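Long-range contacts in Serine/threonine-protein kinase-like protein ACR4 (PDB 7A0J), which controls formative cell division in root meristems in response to the CLE40 signal, as a plant membrane receptor kinase represented here by its extracellular propeller domain: residues G2-I7 / Y91-A96; H27-Y32 / L46-L51; H66-W71 / G80-M85; A235-K240 / Y273-G278. All blocks are in the same frame, centred on the assembly; numbering follows the deposited sequence.

Contact 1 of 4, residues G2-I7 / Y91-A96; sequences GSMSSI and YLEVSA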
loop_
_atom_site.group_PDB
_atom_site.type_symbol
_atom_site.label_atom_id
_atom_site.label_comp_id
_atom_site.label_asym_id
_atom_site.label_seq_id
_atom_site.Cartn_x
_atom_site.Cartn_y
_atom_site.Cartn_z
ATOM N N GLY A 2 1.337 2.301 -2.502
ATOM C CA GLY A 2 0.134 1.449 -2.433
ATOM C C GLY A 2 -0.650 1.612 -1.142
ATOM O O GLY A 2 -0.517 2.661 -0.478
ATOM N N SER A 3 -1.441 0.591 -0.802
ATOM C CA SER A 3 -2.488 0.618 0.251
ATOM C C SER A 3 -2.002 -0.126 1.497
ATOM O O SER A 3 -1.048 -0.921 1.382
ATOM C CB SER A 3 -3.768 0.016 -0.266
ATOM O OG SER A 3 -4.074 0.511 -1.560
ATOM N N MET A 4 -2.654 0.115 2.636
ATOM C CA MET A 4 -2.436 -0.670 3.878
ATOM C C MET A 4 -2.795 -2.131 3.591
ATOM O O MET A 4 -3.805 -2.370 2.902
ATOM C CB MET A 4 -3.288 -0.158 5.042
ATOM C CG MET A 4 -2.835 -0.710 6.374
ATOM S SD MET A 4 -3.638 0.085 7.781
ATOM C CE MET A 4 -5.312 -0.524 7.596
ATOM N N SER A 5 -1.983 -3.065 4.090
ATOM C CA SER A 5 -2.104 -4.517 3.808
ATOM C C SER A 5 -1.450 -5.320 4.937
ATOM O O SER A 5 -0.766 -4.709 5.781
ATOM C CB SER A 5 -1.501 -4.829 2.461
ATOM O OG SER A 5 -1.559 -6.219 2.176
ATOM N N SER A 6 -1.666 -6.637 4.950
ATOM C CA SER A 6 -1.014 -7.594 5.880
ATOM C C SER A 6 0.441 -7.814 5.447
ATOM O O SER A 6 1.213 -8.358 6.255
ATOM C CB SER A 6 -1.781 -8.892 5.958
ATOM O OG SER A 6 -1.637 -9.645 4.762
ATOM N N ILE A 7 0.789 -7.415 4.217
ATOM C CA ILE A 7 2.173 -7.460 3.657
ATOM C C ILE A 7 2.491 -6.104 3.011
ATOM O O ILE A 7 1.559 -5.451 2.509
ATOM C CB ILE A 7 2.327 -8.636 2.671
ATOM C CG1 ILE A 7 1.355 -8.536 1.490
ATOM C CG2 ILE A 7 2.185 -9.960 3.408
ATOM C CD1 ILE A 7 1.617 -9.532 0.384
ATOM N N TYR A 91 -6.292 6.380 14.071
ATOM C CA TYR A 91 -6.312 6.282 12.589
ATOM C C TYR A 91 -6.897 4.927 12.178
ATOM O O TYR A 91 -6.700 3.934 12.907
ATOM C CB TYR A 91 -4.903 6.516 12.034
ATOM C CG TYR A 91 -4.409 7.927 12.225
ATOM C CD1 TYR A 91 -3.847 8.334 13.424
ATOM C CD2 TYR A 91 -4.535 8.872 11.218
ATOM C CE1 TYR A 91 -3.410 9.635 13.616
ATOM C CE2 TYR A 91 -4.103 10.177 11.391
ATOM C CZ TYR A 91 -3.537 10.561 12.594
ATOM O OH TYR A 91 -3.107 11.843 12.775
ATOM N N LEU A 92 -7.613 4.906 11.050
ATOM C CA LEU A 92 -8.271 3.696 10.482
ATOM C C LEU A 92 -7.327 3.019 9.484
ATOM O O LEU A 92 -7.332 1.773 9.423
ATOM C CB LEU A 92 -9.580 4.111 9.801
ATOM C CG LEU A 92 -10.616 4.774 10.706
ATOM C CD1 LEU A 92 -11.806 5.267 9.897
ATOM C CD2 LEU A 92 -11.073 3.822 11.801
ATOM N N GLU A 93 -6.566 3.812 8.722
ATOM C CA GLU A 93 -5.660 3.333 7.644
ATOM C C GLU A 93 -4.399 4.199 7.592
ATOM O O GLU A 93 -4.446 5.356 8.050
ATOM C CB GLU A 93 -6.352 3.392 6.282
ATOM C CG GLU A 93 -7.623 2.566 6.201
ATOM C CD GLU A 93 -8.264 2.541 4.824
ATOM O OE1 GLU A 93 -7.532 2.702 3.826
ATOM O OE2 GLU A 93 -9.495 2.365 4.753
ATOM N N VAL A 94 -3.321 3.637 7.041
ATOM C CA VAL A 94 -2.065 4.357 6.679
ATOM C C VAL A 94 -1.657 3.902 5.276
ATOM O O VAL A 94 -1.814 2.705 4.975
ATOM C CB VAL A 94 -0.942 4.117 7.710
ATOM C CG1 VAL A 94 -1.262 4.769 9.047
ATOM C CG2 VAL A 94 -0.634 2.639 7.900
ATOM N N SER A 95 -1.177 4.832 4.448
ATOM C CA SER A 95 -0.615 4.561 3.099
ATOM C C SER A 95 0.689 5.348 2.937
ATOM O O SER A 95 0.668 6.575 3.158
ATOM C CB SER A 95 -1.606 4.896 2.015
ATOM O OG SER A 95 -1.965 6.267 2.065
ATOM N N ALA A 96 1.772 4.654 2.578
ATOM C CA ALA A 96 3.132 5.214 2.414
ATOM C C ALA A 96 3.474 5.299 0.924
ATOM O O ALA A 96 3.397 4.261 0.239
ATOM C CB ALA A 96 4.132 4.361 3.157
HETATM O O HOH W 1 -5.330 1.490 2.821
#

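Contact 2 of 4, residues H27-Y32 / L46-L51; sequences HLVVCY and LQFIGL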
loop_
_atom_site.group_PDB
_atom_site.type_symbol
_atom_site.label_atom_id
_atom_site.label_comp_id
_atom_site.label_asym_id
_atom_site.label_seq_id
_atom_site.Cartn_x
_atom_site.Cartn_y
_atom_site.Cartn_z
ATOM N N HIS A 27 -0.450 -10.708 15.275
ATOM C CA HIS A 27 -0.392 -9.337 14.696
ATOM C C HIS A 27 1.011 -8.746 14.899
ATOM O O HIS A 27 1.154 -7.513 14.802
ATOM C CB HIS A 27 -1.517 -8.458 15.265
ATOM C CG HIS A 27 -2.869 -8.830 14.755
ATOM N ND1 HIS A 27 -3.317 -8.447 13.503
ATOM C CD2 HIS A 27 -3.866 -9.551 15.312
ATOM C CE1 HIS A 27 -4.534 -8.912 13.315
ATOM N NE2 HIS A 27 -4.895 -9.592 14.410
ATOM N N LEU A 28 2.009 -9.601 15.143
ATOM C CA LEU A 28 3.447 -9.225 15.166
ATOM C C LEU A 28 3.940 -9.157 13.718
ATOM O O LEU A 28 3.352 -9.847 12.862
ATOM C CB LEU A 28 4.236 -10.257 15.979
ATOM C CG LEU A 28 3.823 -10.400 17.444
ATOM C CD1 LEU A 28 4.550 -11.564 18.100
ATOM C CD2 LEU A 28 4.073 -9.112 18.213
ATOM N N VAL A 29 4.965 -8.347 13.456
ATOM C CA VAL A 29 5.532 -8.140 12.090
ATOM C C VAL A 29 6.870 -8.881 11.998
ATOM O O VAL A 29 7.637 -8.856 12.980
ATOM C CB VAL A 29 5.669 -6.644 11.736
ATOM C CG1 VAL A 29 6.455 -5.861 12.777
ATOM C CG2 VAL A 29 6.273 -6.448 10.353
ATOM N N VAL A 30 7.106 -9.541 10.862
ATOM C CA VAL A 30 8.406 -10.162 10.474
ATOM C C VAL A 30 8.844 -9.498 9.166
ATOM O O VAL A 30 7.979 -9.323 8.282
ATOM C CB VAL A 30 8.286 -11.693 10.331
ATOM C CG1 VAL A 30 9.568 -12.322 9.807
ATOM C CG2 VAL A 30 7.869 -12.348 11.640
ATOM N N CYS A 31 10.119 -9.114 9.067
ATOM C CA CYS A 31 10.709 -8.443 7.879
ATOM C C CYS A 31 11.885 -9.266 7.348
ATOM O O CYS A 31 12.556 -9.940 8.155
ATOM C CB CYS A 31 11.157 -7.022 8.202
ATOM S SG CYS A 31 9.800 -5.940 8.721
ATOM N N TYR A 32 12.095 -9.218 6.032
ATOM C CA TYR A 32 13.236 -9.836 5.309
ATOM C C TYR A 32 13.740 -8.852 4.251
ATOM O O TYR A 32 12.897 -8.310 3.516
ATOM C CB TYR A 32 12.819 -11.140 4.627
ATOM C CG TYR A 32 12.176 -12.166 5.525
ATOM C CD1 TYR A 32 12.941 -12.961 6.360
ATOM C CD2 TYR A 32 10.803 -12.351 5.531
ATOM C CE1 TYR A 32 12.360 -13.913 7.182
ATOM C CE2 TYR A 32 10.205 -13.301 6.343
ATOM C CZ TYR A 32 10.988 -14.084 7.174
ATOM O OH TYR A 32 10.412 -15.023 7.980
ATOM N N LEU A 46 5.568 -5.082 19.349
ATOM C CA LEU A 46 4.470 -4.159 18.942
ATOM C C LEU A 46 3.567 -4.874 17.932
ATOM O O LEU A 46 4.101 -5.438 16.958
ATOM C CB LEU A 46 5.043 -2.871 18.339
ATOM C CG LEU A 46 5.760 -1.926 19.304
ATOM C CD1 LEU A 46 6.179 -0.651 18.588
ATOM C CD2 LEU A 46 4.889 -1.591 20.506
ATOM N N GLN A 47 2.252 -4.844 18.161
ATOM C CA GLN A 47 1.234 -5.485 17.288
ATOM C C GLN A 47 0.708 -4.446 16.290
ATOM O O GLN A 47 0.589 -3.263 16.668
ATOM C CB GLN A 47 0.118 -6.095 18.135
ATOM C CG GLN A 47 0.592 -7.268 18.982
ATOM C CD GLN A 47 -0.392 -7.641 20.061
ATOM O OE1 GLN A 47 -0.961 -8.730 20.059
ATOM N NE2 GLN A 47 -0.603 -6.729 20.996
ATOM N N PHE A 48 0.434 -4.887 15.060
ATOM C CA PHE A 48 -0.033 -4.048 13.926
ATOM C C PHE A 48 -1.259 -4.699 13.281
ATOM O O PHE A 48 -1.365 -5.940 13.294
ATOM C CB PHE A 48 1.085 -3.865 12.899
ATOM C CG PHE A 48 2.300 -3.141 13.419
ATOM C CD1 PHE A 48 3.338 -3.837 14.022
ATOM C CD2 PHE A 48 2.404 -1.763 13.310
ATOM C CE1 PHE A 48 4.455 -3.168 14.500
ATOM C CE2 PHE A 48 3.522 -1.096 13.788
ATOM C CZ PHE A 48 4.544 -1.799 14.384
ATOM N N ILE A 49 -2.150 -3.877 12.725
ATOM C CA ILE A 49 -3.358 -4.338 11.975
ATOM C C ILE A 49 -3.146 -4.109 10.472
ATOM O O ILE A 49 -3.943 -4.644 9.688
ATOM C CB ILE A 49 -4.644 -3.675 12.515
ATOM C CG1 ILE A 49 -4.568 -2.144 12.548
ATOM C CG2 ILE A 49 -4.985 -4.244 13.883
ATOM C CD1 ILE A 49 -5.777 -1.485 13.177
ATOM N N GLY A 50 -2.086 -3.391 10.084
ATOM C CA GLY A 50 -1.747 -3.134 8.672
ATOM C C GLY A 50 -0.337 -2.595 8.508
ATOM O O GLY A 50 0.191 -2.017 9.479
ATOM N N LEU A 51 0.248 -2.782 7.322
ATOM C CA LEU A 51 1.625 -2.338 6.971
ATOM C C LEU A 51 1.603 -1.602 5.627
ATOM O O LEU A 51 0.735 -1.917 4.785
ATOM C CB LEU A 51 2.548 -3.558 6.906
ATOM C CG LEU A 51 2.712 -4.344 8.207
ATOM C CD1 LEU A 51 3.363 -5.694 7.941
ATOM C CD2 LEU A 51 3.519 -3.553 9.224
HETATM O O HOH W 2 5.923 -7.107 15.756
#

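Contact 3 of 4, residues H66-W71 / G80-M85; sequences HQPYCW and GVPQPM. With EDO (1,2-ethanediol), chain G.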
loop_
_atom_site.group_PDB
_atom_site.type_symbol
_atom_site.label_atom_id
_atom_site.label_comp_id
_atom_site.label_asym_id
_atom_site.label_seq_id
_atom_site.Cartn_x
_atom_site.Cartn_y
_atom_site.Cartn_z
ATOM N N HIS A 66 -3.677 2.718 17.667
ATOM C CA HIS A 66 -4.263 3.067 16.342
ATOM C C HIS A 66 -3.534 4.281 15.750
ATOM O O HIS A 66 -4.188 5.091 15.065
ATOM C CB HIS A 66 -5.782 3.286 16.459
ATOM C CG HIS A 66 -6.537 2.065 16.868
ATOM N ND1 HIS A 66 -7.568 2.107 17.787
ATOM C CD2 HIS A 66 -6.419 0.775 16.490
ATOM C CE1 HIS A 66 -8.054 0.894 17.955
ATOM N NE2 HIS A 66 -7.365 0.058 17.170
ATOM N N GLN A 67 -2.224 4.392 16.000
ATOM C CA GLN A 67 -1.358 5.478 15.469
ATOM C C GLN A 67 -0.385 4.881 14.456
ATOM O O GLN A 67 0.006 3.721 14.580
ATOM C CB GLN A 67 -0.615 6.180 16.607
ATOM C CG GLN A 67 -1.541 6.908 17.570
ATOM C CD GLN A 67 -0.809 7.803 18.540
ATOM O OE1 GLN A 67 0.330 7.543 18.924
ATOM N NE2 GLN A 67 -1.471 8.871 18.952
ATOM N N PRO A 68 0.030 5.647 13.423
ATOM C CA PRO A 68 1.106 5.209 12.537
ATOM C C PRO A 68 2.422 5.079 13.319
ATOM O O PRO A 68 2.653 5.868 14.219
ATOM C CB PRO A 68 1.198 6.288 11.447
ATOM C CG PRO A 68 0.444 7.486 11.998
ATOM C CD PRO A 68 -0.510 6.962 13.051
ATOM N N TYR A 69 3.225 4.067 12.981
ATOM C CA TYR A 69 4.564 3.804 13.570
ATOM C C TYR A 69 5.496 3.299 12.466
ATOM O O TYR A 69 5.248 2.199 11.928
ATOM C CB TYR A 69 4.469 2.795 14.715
ATOM C CG TYR A 69 5.749 2.614 15.491
ATOM C CD1 TYR A 69 6.063 3.450 16.552
ATOM C CD2 TYR A 69 6.654 1.617 15.164
ATOM C CE1 TYR A 69 7.238 3.296 17.272
ATOM C CE2 TYR A 69 7.833 1.448 15.875
ATOM C CZ TYR A 69 8.126 2.291 16.933
ATOM O OH TYR A 69 9.279 2.136 17.645
ATOM N N CYS A 70 6.520 4.091 12.136
ATOM C CA CYS A 70 7.506 3.801 11.063
ATOM C C CYS A 70 8.854 3.417 11.683
ATOM O O CYS A 70 9.188 3.936 12.765
ATOM C CB CYS A 70 7.671 4.993 10.130
ATOM S SG CYS A 70 6.104 5.576 9.434
ATOM N N TRP A 71 9.591 2.531 11.011
ATOM C CA TRP A 71 10.985 2.160 11.367
ATOM C C TRP A 71 11.823 2.040 10.090
ATOM O O TRP A 71 11.238 1.840 9.001
ATOM C CB TRP A 71 11.017 0.892 12.228
ATOM C CG TRP A 71 10.500 -0.352 11.575
ATOM C CD1 TRP A 71 11.244 -1.341 11.002
ATOM C CD2 TRP A 71 9.130 -0.782 11.483
ATOM N NE1 TRP A 71 10.437 -2.343 10.542
ATOM C CE2 TRP A 71 9.133 -2.029 10.821
ATOM C CE3 TRP A 71 7.904 -0.234 11.881
ATOM C CZ2 TRP A 71 7.960 -2.729 10.547
ATOM C CZ3 TRP A 71 6.746 -0.929 11.614
ATOM C CH2 TRP A 71 6.775 -2.158 10.954
ATOM N N GLY A 80 9.208 6.228 14.022
ATOM C CA GLY A 80 8.269 6.136 15.154
ATOM C C GLY A 80 6.925 6.749 14.801
ATOM O O GLY A 80 6.586 6.771 13.602
ATOM N N VAL A 81 6.189 7.240 15.802
ATOM C CA VAL A 81 4.889 7.950 15.611
ATOM C C VAL A 81 5.202 9.339 15.061
ATOM O O VAL A 81 5.848 10.139 15.736
ATOM C CB VAL A 81 4.070 8.016 16.915
ATOM C CG1 VAL A 81 2.768 8.780 16.730
ATOM C CG2 VAL A 81 3.795 6.628 17.477
ATOM N N PRO A 82 4.759 9.670 13.824
ATOM C CA PRO A 82 5.188 10.897 13.152
ATOM C C PRO A 82 4.603 12.164 13.791
ATOM O O PRO A 82 3.433 12.158 14.113
ATOM C CB PRO A 82 4.652 10.726 11.723
ATOM C CG PRO A 82 3.436 9.844 11.895
ATOM C CD PRO A 82 3.813 8.891 13.010
ATOM N N GLN A 83 5.435 13.198 13.954
ATOM C CA GLN A 83 5.036 14.553 14.421
ATOM C C GLN A 83 4.877 15.461 13.202
ATOM O O GLN A 83 5.576 15.277 12.210
ATOM C CB GLN A 83 6.081 15.111 15.389
ATOM C CG GLN A 83 6.113 14.404 16.737
ATOM C CD GLN A 83 4.847 14.605 17.537
ATOM O OE1 GLN A 83 4.208 15.650 17.473
ATOM N NE2 GLN A 83 4.466 13.589 18.293
ATOM N N PRO A 84 3.969 16.467 13.219
ATOM C CA PRO A 84 3.077 16.727 14.351
ATOM C C PRO A 84 1.986 15.659 14.528
ATOM O O PRO A 84 1.403 15.243 13.546
ATOM C CB PRO A 84 2.412 18.075 14.015
ATOM C CG PRO A 84 3.218 18.637 12.858
ATOM C CD PRO A 84 3.758 17.426 12.127
ATOM N N MET A 85 1.744 15.248 15.776
ATOM C CA MET A 85 0.690 14.272 16.161
ATOM C C MET A 85 -0.097 14.842 17.344
ATOM O O MET A 85 0.545 15.301 18.311
ATOM C CB MET A 85 1.310 12.928 16.559
ATOM C CG MET A 85 0.297 11.869 16.973
ATOM S SD MET A 85 -0.834 11.401 15.637
ATOM C CE MET A 85 0.280 10.532 14.535
HETATM C C1 EDO G . 11.384 -0.642 19.069
HETATM O O1 EDO G . 10.164 -0.270 19.674
HETATM C C2 EDO G . 11.267 -0.858 17.606
HETATM O O2 EDO G . 10.861 0.293 16.890
#

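Contact 4 of 4, residues A235-K240 / Y273-G278; sequences AVVGGK and YDLAAG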
loop_
_atom_site.group_PDB
_atom_site.type_symbol
_atom_site.label_atom_id
_atom_site.label_comp_id
_atom_site.label_asym_id
_atom_site.label_seq_id
_atom_site.Cartn_x
_atom_site.Cartn_y
_atom_site.Cartn_z
ATOM N N ALA A 235 -6.901 -9.262 -6.351
ATOM C CA ALA A 235 -5.999 -8.224 -5.798
ATOM C C ALA A 235 -5.222 -7.545 -6.930
ATOM O O ALA A 235 -5.032 -8.173 -7.991
ATOM C CB ALA A 235 -5.062 -8.842 -4.791
ATOM N N VAL A 236 -4.793 -6.303 -6.698
ATOM C CA VAL A 236 -3.911 -5.522 -7.612
ATOM C C VAL A 236 -2.906 -4.739 -6.759
ATOM O O VAL A 236 -3.275 -4.310 -5.647
ATOM C CB VAL A 236 -4.734 -4.604 -8.539
ATOM C CG1 VAL A 236 -5.610 -3.635 -7.759
ATOM C CG2 VAL A 236 -3.849 -3.855 -9.527
ATOM N N VAL A 237 -1.677 -4.591 -7.257
ATOM C CA VAL A 237 -0.592 -3.785 -6.624
ATOM C C VAL A 237 0.060 -2.928 -7.713
ATOM O O VAL A 237 -0.006 -3.323 -8.892
ATOM C CB VAL A 237 0.437 -4.679 -5.903
ATOM C CG1 VAL A 237 -0.186 -5.409 -4.722
ATOM C CG2 VAL A 237 1.110 -5.666 -6.846
ATOM N N GLY A 238 0.655 -1.799 -7.322
ATOM C CA GLY A 238 1.323 -0.852 -8.233
ATOM C C GLY A 238 2.794 -0.694 -7.897
ATOM O O GLY A 238 3.102 -0.324 -6.747
ATOM N N GLY A 239 3.669 -0.988 -8.862
ATOM C CA GLY A 239 5.092 -0.603 -8.839
ATOM C C GLY A 239 5.272 0.798 -9.395
ATOM O O GLY A 239 4.250 1.485 -9.600
ATOM N N LYS A 240 6.515 1.209 -9.653
ATOM C CA LYS A 240 6.831 2.590 -10.106
ATOM C C LYS A 240 6.326 2.796 -11.541
ATOM O O LYS A 240 5.717 3.854 -11.786
ATOM C CB LYS A 240 8.326 2.894 -9.981
ATOM C CG LYS A 240 8.717 4.288 -10.448
ATOM C CD LYS A 240 9.914 4.877 -9.732
ATOM C CE LYS A 240 9.578 5.394 -8.348
ATOM N NZ LYS A 240 10.178 6.725 -8.103
ATOM N N TYR A 273 -1.965 -15.907 -2.470
ATOM C CA TYR A 273 -3.199 -15.400 -1.816
ATOM C C TYR A 273 -3.113 -13.876 -1.643
ATOM O O TYR A 273 -4.153 -13.272 -1.322
ATOM C CB TYR A 273 -3.475 -16.145 -0.504
ATOM C CG TYR A 273 -2.668 -15.722 0.698
ATOM C CD1 TYR A 273 -2.994 -14.582 1.418
ATOM C CD2 TYR A 273 -1.609 -16.491 1.154
ATOM C CE1 TYR A 273 -2.266 -14.196 2.533
ATOM C CE2 TYR A 273 -0.873 -16.123 2.270
ATOM C CZ TYR A 273 -1.203 -14.970 2.963
ATOM O OH TYR A 273 -0.483 -14.599 4.063
ATOM N N ASP A 274 -1.935 -13.273 -1.857
ATOM C CA ASP A 274 -1.741 -11.799 -1.777
ATOM C C ASP A 274 -0.418 -11.395 -2.442
ATOM O O ASP A 274 0.483 -12.251 -2.546
ATOM C CB ASP A 274 -1.798 -11.317 -0.325
ATOM C CG ASP A 274 -2.266 -9.880 -0.165
ATOM O OD1 ASP A 274 -2.434 -9.194 -1.194
ATOM O OD2 ASP A 274 -2.465 -9.461 0.993
ATOM N N LEU A 275 -0.325 -10.134 -2.881
ATOM C CA LEU A 275 0.887 -9.520 -3.492
ATOM C C LEU A 275 1.232 -8.222 -2.756
ATOM O O LEU A 275 0.325 -7.620 -2.149
ATOM C CB LEU A 275 0.634 -9.218 -4.973
ATOM C CG LEU A 275 0.457 -10.419 -5.899
ATOM C CD1 LEU A 275 0.251 -9.956 -7.333
ATOM C CD2 LEU A 275 1.642 -11.371 -5.811
ATOM N N ALA A 276 2.505 -7.823 -2.821
ATOM C CA ALA A 276 3.024 -6.492 -2.428
ATOM C C ALA A 276 4.003 -6.018 -3.506
ATOM O O ALA A 276 4.687 -6.875 -4.098
ATOM C CB ALA A 276 3.681 -6.563 -1.071
ATOM N N ALA A 277 4.045 -4.710 -3.767
ATOM C CA ALA A 277 4.892 -4.090 -4.810
ATOM C C ALA A 277 5.776 -3.007 -4.184
ATOM O O ALA A 277 5.255 -2.198 -3.391
ATOM C CB ALA A 277 4.029 -3.529 -5.913
ATOM N N GLY A 278 7.073 -3.039 -4.509
ATOM C CA GLY A 278 8.022 -1.926 -4.313
ATOM C C GLY A 278 8.173 -1.144 -5.605
ATOM O O GLY A 278 7.273 -1.257 -6.460
HETATM O O HOH W 3 2.549 -0.990 -3.758
#

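Contact 1 of 4, residues G2-I7 / Y91-A96
Met4 packs on the backbone of Leu92 to Val94 with every atom of its side chain. Its CB sits 3.2 Å from Val94 O. Further out, SD accepts a weak hydrogen bond from Val94 N at 3.6 Å, with 149° at the hydrogen. Met4 SD also packs against Val94 CG2 at 3.9 Å. The chain is extended up to the sulfur and then bends, chi3 69°, which carries CE to 3.6 Å from Leu92 O. At the other end of the contact Gly2 O comes within 3.5 Å of Ser95 CB, with no hydrogen bond joining the two backbones directly. A water supplies the polar link: it accepts from Met4 N at 3.0 Å and donates to Glu93 OE1 at 2.7 Å. Bonds from the neighbouring strands hold the groups behind this shell: the Glu93 carboxylate by the backbone N atoms of Ser142 and Leu143, Ser95 OG by Asn150, Ser3 OG by Ser144, and the Gly2 backbone by Ala145. The weakly bonded strand 2-3 extends the sheet of strand 139-145, and Met4, just after it, meets strand 93-96 of another sheet through a thioether, a water and van der Waals contact, a junction resting on shape more than on directional bonds.

Contact 2 of 4, residues H27-Y32 / L46-L51
His27 O is gripped from the far segment by two neighbouring residues. Phe48 N donates to it at 2.7 Å, nearly straight at 165° and in the carbonyl plane, and Gln47 CA adds a CH...O contact at 3.2 Å. His27 and Phe48 are tied a second time, less firmly: His27 ND1 gives a weak hydrogen bond of 3.2 Å to Phe48 O, which lies at the edge of the imidazole. A water adds a bridge, accepting from Val29 N at 2.8 Å and donating to Leu46 O at 2.7 Å. Beyond this polar cluster the contact turns apolar. Val29 divides its branches: CG1, between the backbone N and the carbonyl carbon (chi1 54°), meets Phe48 CE1 at 3.8 Å, and CG2, anti to the backbone N, meets Leu51 CD1 at 3.9 Å. An alanine at Val29 would probably leave Phe48 CE1 and the Leu51 methyls without these partners and open a gap between the strands. Trp71 and Leu21 pack around the same apolar group. The chemistry therefore divides by position: one firm backbone bond, a weak imidazole bond and a water hold 46-48 to 27-29, and branched aliphatic and aromatic groups fill the interface between the blades of repeats 1 and 2.

Contact 3 of 4, residues H66-W71 / G80-M85
Tyr69 lays one face of its ring over Gly80: the Gly80 CA stands 4.1 Å from the ring centroid and 28° off the normal, a CH-pi contact. With CG anti to the backbone N (chi1 -172°), the ring is directed to the Gly80 side, where CD1 and CE1 lie nearest the CA. At the far end OH shares a 2.5 Å hydrogen bond with O2 of a 1,2-ethanediol, an atom in the ring plane at its edge. Both Val81 methyls lie near Gln67 OE1 and Pro68 O, CG1 coming 3.5 Å from OE1. The other end of the Gln67 amide, NE2, is fixed by Ala89 O. Pro68 crosses Pro82 at about a right angle, CG to CD 3.8 Å. Met85 is bent twice, chi2 63° and then chi3, and its CE meets Pro68 CD at 3.9 Å, tip to tip; Trp126 packs against all three of these side chains. Pro68 O is buried without a hydrogen-bond partner, and the CA of Val81 approaches it in a CH...O contact at 3.4 Å. Backbone pairing is confined to one antiparallel bridge, in which Cys70 N donates to Gly80 O at 3.1 Å and Gly80 N to Cys70 O at 2.6 Å. Residues 80-82 lie beside strand 68-72, on the edge not taken by strand 57-62, to which the Cys59-Cys70 disulfide ties it, roughly where a four-stranded propeller blade would carry its outermost strand.

Contact 4 of 4, residues A235-K240 / Y273-G278
Ala235 opens the contact lightly, its CB reaching 4.5 Å from Asp274 OD1, an oxygen that accepts a hydrogen bond from Leu275 N in its own strand. Val237 does most of the packing. Its CG1, anti to the carbonyl carbon (chi1 -65°), touches Leu275 O at 3.4 Å as well as Leu275 CB, while CG2 packs on Ala277 CB at 3.7 Å; the Val237 and Leu275 side chains cross at about a right angle. An alanine at Val237 would keep the CB contact with Ala277 but is likely to leave a gap beside Leu275 and lose the CG2 packing on Ala277. At Gly238 the backbone takes over, its O lying 3.4 Å from Ala277 CB, and a water sits between Gly238 O and Ala277 O. Next, Gly239 CA makes a CH...O contact of 3.3 Å with Gly278 O, a buried oxygen lacking a hydrogen-bond partner. Lys240 then turns its end away, toward weak links with Asp98 and Tyr189. The axes of strands 235-238 and 274-277 run 10° from parallel with a closest approach of 6.0 Å, yet no direct hydrogen bond joins them. Each strand is the first of its own antiparallel sheet, in repeats 6 and 7, so this is the side-by-side packing of innermost strands from adjacent blades of a seven-bladed beta-propeller.

Contact 1 touches all three others: segment 2-7 meets contacts 2 and 4, segment 91-96 meets contact 3. The link to contact 2 is a probable hydrogen bond, Ser5 O to Leu51 N at 2.7 Å, and that to contact 4 is Ile7 CD1, 3.4 Å from Leu275 C. Contact 3 is reached by a probable bond from Tyr91 N to His66 O, also 2.7 Å. Contacts 2 and 3 share the sheet of repeat 2 and meet where Phe48 CZ lies 3.6 Å from Trp71 CZ3. Contact 4 does not touch contact 3; their centres are about 24 Å apart and their nearest atoms about 13 Å. The ethanediol at contact 3 probably comes from the crystallisation liquor; the kinase active site belongs to a part of the protein absent from this chain.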